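Local coordinates for protein delta-aminolevulinic acid dehydratase (Toxoplasma gondii ME49, PDB 3OBK) that catalyses the condensation of two molecules of 5-aminolevulinic acid into porphobilinogen, an early step in the synthesis of haem and other tetrapyrroles, at residues 28-31 against 32-36; 40-43 against 44-47; 318-321 against 322-325. All blocks are in the same frame, centred on the assembly; numbering follows the deposited sequence.

The three contacts come in series along the chain and lie on the same side of its centre. Interaction 1 caps and opens helix 30-36 of the N-terminal arm, about 22 Å centre to centre from interaction 2, the turn leading into barrel strand 46-53. Interaction 3 closes helix 310-324, which packs on the TIM-type barrel. Although far apart in sequence, interactions 2 and 3 have centres about 11 Å apart and touch: Arg322 NE probably donates to Leu40 O at 2.8 Å. Interactions 1 and 3 approach to about 8 Å between nearest atoms, without touching. All three meet the second subunit, and interactions 1 and 3 also a third, so they lie at subunit interfaces of the octamer.

Interaction 1 (28-31 against 32-36); sequences KNRA and VRQLV. With EDO (1,2-ethanediol), chain M.
Arg33 turns its guanidinium back over the start of its own helix, laying one flat face on the peptide that joins Asn29 to Arg30. Its CZ lies 3.5 Å from Asn29 C, and Arg30 N meets the same face near its rim. The backbone N atoms here are donors like the guanidinium, so the face makes contact only. The bend at chi3 (-66°) curls the chain back toward the helix start, and NH2 then donates to the carbonyl oxygen of Arg27. Arginine suits this place because its flat group can lie on a peptide while an N-H reaches a carbonyl just before the helix.

Asn29 is the N-cap. Its OD1 accepts from Val32 N at 2.9 Å, with the donor nearly along the C=O axis, and so satisfies an N-H that has no earlier helical carbonyl to meet. Asparagine serves well here, since its short side chain can fold onto the first turn. The same OD1 touches Val32 CG2 at 3.5 Å. Regular bonds follow: Arg33 N to Asn29 O at 3.0 Å and Gln34 N to Arg30 O at 2.8 Å.

One turn on, Gln34 NE2 sits over a face of the Arg30 guanidinium, 3.3 Å from CZ and offset toward the rim, the two planes 30° apart. Both groups being donors, this is contact without a hydrogen bond. Gln34 OE1 instead accepts from Lys88 of the second subunit, while NE2 lies 2.9 Å from O1 of an ethanediol and makes a long, weak bond to its O2.

The centre of this contact lies about 31 Å from the centre of the chain, in an arm embracing the neighbour. There Val32 packs on Leu130 and Val36 on Met263 of the second subunit, at the starts of its barrel strands 130-135 and 263-267.

Interaction 2 (40-43 against 44-47); sequences LVKP and SSLI. With EDO (1,2-ethanediol), chain Y.
The turn that delivers the chain into barrel strand 46-53 is a short 3-10 segment at Pro43 to Ser45, with Lys42 folded across it onto Ser44 and Ser45. Two successive backbone bonds, each spanning three residues, define it: Ser45 N to Lys42 O at 3.2 Å and Leu46 N to Pro43 O at 2.9 Å. In both the donor stands above the carbonyl plane, more than 50° out of it. Proline is at home at the start of such a turn, where its ring fixes phi near the value required and no N-H is needed.

Lys42 CG lies between the backbone N and the carbonyl carbon (chi1 52°). From there the chain runs extended and bends only at its end (chi4 59°), setting the ammonium between two hydroxyls. NZ donates to Ser44 OG at 2.9 Å and to Ser45 OG at 2.5 Å, the latter shorter than usual and so uncertain in its exact length. Serines suit these positions because each offers an acceptor on a side chain of one carbon. Leu46, by contrast, turns its branch to Ala334 and Ala337 of helix 334-346, joining the hydrophobic layer between barrel and helices. Upstream, Leu40 N donates to O2 of an ethanediol at 3.1 Å.

The second subunit completes the polar cluster, tying the turn to the interface: its Gln34 O accepts from Lys42 NZ, and its Glu353 OE1 pairs with Ser44 OG. Three acceptors are consistent with a protonated amine and would help to pay for burying its charge, which the carboxylate, linked through the Ser44 hydroxyl, would probably offset further.

Interaction 3 (318-321 against 322-325); sequences LKSF and RRAG
Helix 310-324 of the TIM-type barrel ends here in a Schellman motif, its backbone leaving helical angles at Gly325 with a positive phi of 127°. The bonds to Arg323 and Ala324 are regular: Arg323 N to Lys319 O at 2.9 Å and Ala324 N to Ser320 O at 3.0 Å. Arg322 N is shared between Leu318 O, at 3.3 Å, and, weakly, Lys319 O. Gly325 N then reaches back to Arg322 O at 3.1 Å and, weakly, to Phe321 O. Glycine fits because a CB would press against the carbonyl oxygen before it.

Arg323 brings its guanidinium back beside Ser320. With CG anti to the backbone N (chi1 178°) and a bend at chi3, its NH1 comes 3.3 Å from Ser320 OG, a weak bond. The third subunit supplies stronger partners: Asp274 in a salt bridge to NE, Pro243 O to NH1 and Pro271 O to NH2. Ser320 OG itself bonds to Glu316 O. Lys319, long enough to span the interface, pairs NZ with the Tyr356 carboxylate of the second subunit and Ser244 of the third.

Arg322 is turned instead to Leu40 in the loop 40-43. Phe321 offers a broad apolar surface, packing on Val329 of strand 328-331 and Leu273 of helix 273-282. Ala324, being small, probably allows that helix to come close, and its CB rests 3.3 Å from Ser320 O.

Interaction 1 (28-31 against 32-36)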
# COMPACT_ATOMS: atom_id res chain seq x y z
N LYS A 28 -4.90 32.91 0.41
CA LYS A 28 -5.12 34.33 0.01
C LYS A 28 -6.10 35.16 0.82
O LYS A 28 -5.85 36.31 1.12
CB LYS A 28 -5.59 34.36 -1.47
CG LYS A 28 -4.56 34.80 -2.45
CD LYS A 28 -4.66 34.16 -3.86
CE LYS A 28 -6.00 34.24 -4.54
NZ LYS A 28 -5.77 34.54 -5.99
N ASN A 29 -7.25 34.57 1.11
CA ASN A 29 -8.32 35.25 1.81
C ASN A 29 -9.29 34.21 2.36
O ASN A 29 -9.15 33.03 2.10
CB ASN A 29 -9.04 36.25 0.89
CG ASN A 29 -9.58 35.61 -0.37
OD1 ASN A 29 -10.29 34.60 -0.33
ND2 ASN A 29 -9.21 36.17 -1.51
N ARG A 30 -10.26 34.67 3.15
CA ARG A 30 -11.23 33.80 3.78
C ARG A 30 -11.98 33.00 2.72
O ARG A 30 -12.13 31.80 2.86
CB ARG A 30 -12.18 34.61 4.69
CG ARG A 30 -13.35 33.79 5.27
CD ARG A 30 -13.47 33.89 6.77
NE ARG A 30 -14.86 33.83 7.22
CZ ARG A 30 -15.47 32.77 7.76
NH1 ARG A 30 -14.81 31.59 7.92
NH2 ARG A 30 -16.76 32.87 8.13
N ALA A 31 -12.41 33.64 1.66
CA ALA A 31 -13.20 32.95 0.63
C ALA A 31 -12.49 31.72 0.03
O ALA A 31 -13.12 30.70 -0.16
CB ALA A 31 -13.63 33.94 -0.47
N VAL A 32 -11.19 31.81 -0.25
CA VAL A 32 -10.43 30.70 -0.81
C VAL A 32 -10.14 29.70 0.28
O VAL A 32 -10.17 28.48 0.04
CB VAL A 32 -9.08 31.15 -1.46
CG1 VAL A 32 -8.34 29.97 -2.02
CG2 VAL A 32 -9.34 32.10 -2.59
N ARG A 33 -9.84 30.19 1.47
CA ARG A 33 -9.66 29.26 2.58
C ARG A 33 -10.93 28.41 2.80
O ARG A 33 -10.85 27.20 3.03
CB ARG A 33 -9.23 30.00 3.82
CG ARG A 33 -7.81 30.62 3.70
CD ARG A 33 -7.21 30.99 5.07
NE ARG A 33 -7.95 32.07 5.69
CZ ARG A 33 -7.83 33.36 5.38
NH1 ARG A 33 -8.57 34.27 6.01
NH2 ARG A 33 -6.97 33.77 4.45
N GLN A 34 -12.09 29.04 2.67
CA GLN A 34 -13.36 28.33 2.82
C GLN A 34 -13.65 27.31 1.69
O GLN A 34 -14.25 26.24 1.92
CB GLN A 34 -14.50 29.35 2.91
CG GLN A 34 -14.59 30.01 4.26
CD GLN A 34 -15.75 30.97 4.34
OE1 GLN A 34 -15.87 31.88 3.51
NE2 GLN A 34 -16.62 30.78 5.34
N LEU A 35 -13.23 27.65 0.47
CA LEU A 35 -13.40 26.74 -0.66
C LEU A 35 -12.65 25.47 -0.44
O LEU A 35 -13.13 24.42 -0.85
CB LEU A 35 -12.89 27.33 -1.97
CG LEU A 35 -13.79 28.09 -2.94
CD1 LEU A 35 -13.10 27.97 -4.28
CD2 LEU A 35 -15.21 27.56 -3.00
N VAL A 36 -11.47 25.57 0.16
CA VAL A 36 -10.57 24.43 0.28
C VAL A 36 -10.49 23.81 1.69
O VAL A 36 -9.71 22.90 1.90
CB VAL A 36 -9.10 24.76 -0.19
CG1 VAL A 36 -9.09 25.53 -1.49
CG2 VAL A 36 -8.32 25.51 0.87
C1 EDO M . -17.54 28.70 8.49
O1 EDO M . -18.12 29.68 7.61
C2 EDO M . -16.92 27.52 7.73
O2 EDO M . -15.71 27.93 7.09

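Interaction 2 (40-43 against 44-47)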
# COMPACT_ATOMS: atom_id res chain seq x y z
N LEU A 40 -14.78 20.48 9.27
CA LEU A 40 -15.83 21.35 9.79
C LEU A 40 -16.26 20.78 11.14
O LEU A 40 -16.25 19.57 11.33
CB LEU A 40 -17.02 21.35 8.84
CG LEU A 40 -16.80 22.07 7.52
CD1 LEU A 40 -17.90 21.74 6.48
CD2 LEU A 40 -16.72 23.58 7.73
N VAL A 41 -16.61 21.65 12.07
CA VAL A 41 -17.10 21.22 13.36
C VAL A 41 -18.54 21.66 13.44
O VAL A 41 -18.85 22.79 13.07
CB VAL A 41 -16.33 21.90 14.53
CG1 VAL A 41 -17.00 21.65 15.81
CG2 VAL A 41 -14.89 21.45 14.59
N LYS A 42 -19.40 20.80 13.95
CA LYS A 42 -20.78 21.16 14.21
C LYS A 42 -21.16 20.73 15.64
O LYS A 42 -20.51 19.83 16.19
CB LYS A 42 -21.71 20.52 13.19
CG LYS A 42 -21.52 19.03 13.04
CD LYS A 42 -22.52 18.37 12.11
CE LYS A 42 -22.32 16.88 12.05
NZ LYS A 42 -22.45 16.13 13.35
N PRO A 43 -22.17 21.36 16.24
CA PRO A 43 -22.59 21.00 17.57
C PRO A 43 -23.00 19.52 17.73
O PRO A 43 -22.70 18.92 18.74
CB PRO A 43 -23.81 21.89 17.82
CG PRO A 43 -23.60 23.10 16.94
CD PRO A 43 -22.87 22.56 15.73
N SER A 44 -23.69 18.96 16.74
CA SER A 44 -24.17 17.59 16.85
C SER A 44 -23.06 16.52 16.69
O SER A 44 -23.36 15.30 16.74
CB SER A 44 -25.29 17.33 15.85
OG SER A 44 -24.81 17.22 14.54
N SER A 45 -21.81 16.97 16.51
CA SER A 45 -20.65 16.11 16.59
C SER A 45 -20.03 16.17 18.00
O SER A 45 -19.06 15.48 18.27
CB SER A 45 -19.60 16.49 15.52
OG SER A 45 -20.08 16.29 14.17
N LEU A 46 -20.61 16.95 18.90
CA LEU A 46 -20.08 17.03 20.27
C LEU A 46 -20.92 16.21 21.26
O LEU A 46 -22.15 16.19 21.17
CB LEU A 46 -20.02 18.49 20.73
CG LEU A 46 -19.32 19.49 19.78
CD1 LEU A 46 -19.33 20.92 20.33
CD2 LEU A 46 -17.86 19.03 19.39
N ILE A 47 -20.23 15.53 22.17
CA ILE A 47 -20.81 14.78 23.26
C ILE A 47 -20.51 15.54 24.55
O ILE A 47 -19.35 15.90 24.82
CB ILE A 47 -20.21 13.36 23.35
CG1 ILE A 47 -20.32 12.62 22.01
CG2 ILE A 47 -20.89 12.58 24.37
CD1 ILE A 47 -19.58 11.33 21.97
C1 EDO Y . -16.32 17.93 5.96
O1 EDO Y . -17.24 17.38 5.01
C2 EDO Y . -16.53 17.25 7.29
O2 EDO Y . -15.49 17.66 8.18

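Interaction 3 (318-321 against 322-325)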
# COMPACT_ATOMS: atom_id res chain seq x y z
N LEU A 318 -11.18 21.83 19.04
CA LEU A 318 -12.25 21.01 18.45
C LEU A 318 -12.03 20.73 16.94
O LEU A 318 -12.24 19.62 16.47
CB LEU A 318 -13.62 21.64 18.70
CG LEU A 318 -14.02 21.86 20.16
CD1 LEU A 318 -15.38 22.50 20.24
CD2 LEU A 318 -14.00 20.55 20.95
N LYS A 319 -11.58 21.75 16.22
CA LYS A 319 -11.20 21.57 14.83
C LYS A 319 -10.06 20.57 14.70
O LYS A 319 -10.08 19.74 13.80
CB LYS A 319 -10.78 22.91 14.19
CG LYS A 319 -10.51 22.87 12.72
CD LYS A 319 -11.71 22.38 11.92
CE LYS A 319 -12.88 23.32 11.94
NZ LYS A 319 -12.61 24.61 11.19
N SER A 320 -9.10 20.62 15.62
CA SER A 320 -8.01 19.65 15.62
C SER A 320 -8.45 18.18 15.81
O SER A 320 -7.99 17.32 15.11
CB SER A 320 -6.93 20.05 16.64
OG SER A 320 -6.23 21.21 16.16
N PHE A 321 -9.35 17.89 16.74
CA PHE A 321 -9.88 16.52 16.91
C PHE A 321 -10.52 15.99 15.64
O PHE A 321 -10.47 14.79 15.30
CB PHE A 321 -10.98 16.50 17.97
CG PHE A 321 -10.47 16.39 19.33
CD1 PHE A 321 -9.87 15.22 19.76
CD2 PHE A 321 -10.62 17.44 20.22
CE1 PHE A 321 -9.38 15.13 21.04
CE2 PHE A 321 -10.16 17.33 21.49
CZ PHE A 321 -9.54 16.20 21.90
N ARG A 322 -11.16 16.91 14.95
CA ARG A 322 -11.91 16.60 13.79
C ARG A 322 -10.96 16.33 12.61
O ARG A 322 -11.11 15.33 11.94
CB ARG A 322 -12.85 17.76 13.57
CG ARG A 322 -14.04 17.41 12.81
CD ARG A 322 -15.35 17.11 13.58
NE ARG A 322 -16.28 17.05 12.44
CZ ARG A 322 -16.85 15.97 11.92
NH1 ARG A 322 -17.57 16.09 10.82
NH2 ARG A 322 -16.79 14.81 12.50
N ARG A 323 -9.96 17.18 12.40
CA ARG A 323 -8.96 16.96 11.36
C ARG A 323 -8.21 15.62 11.58
O ARG A 323 -8.01 14.85 10.64
CB ARG A 323 -7.96 18.10 11.36
CG ARG A 323 -6.83 17.97 10.33
CD ARG A 323 -5.57 18.81 10.68
NE ARG A 323 -5.11 18.45 12.00
CZ ARG A 323 -5.05 19.24 13.08
NH1 ARG A 323 -5.32 20.54 13.03
NH2 ARG A 323 -4.67 18.71 14.23
N ALA A 324 -7.85 15.36 12.83
CA ALA A 324 -7.19 14.14 13.26
C ALA A 324 -8.01 12.87 13.04
O ALA A 324 -7.46 11.79 12.99
CB ALA A 324 -6.82 14.27 14.71
N GLY A 325 -9.33 12.98 12.90
CA GLY A 325 -10.18 11.85 12.48
C GLY A 325 -11.35 11.56 13.42
O GLY A 325 -11.94 10.53 13.33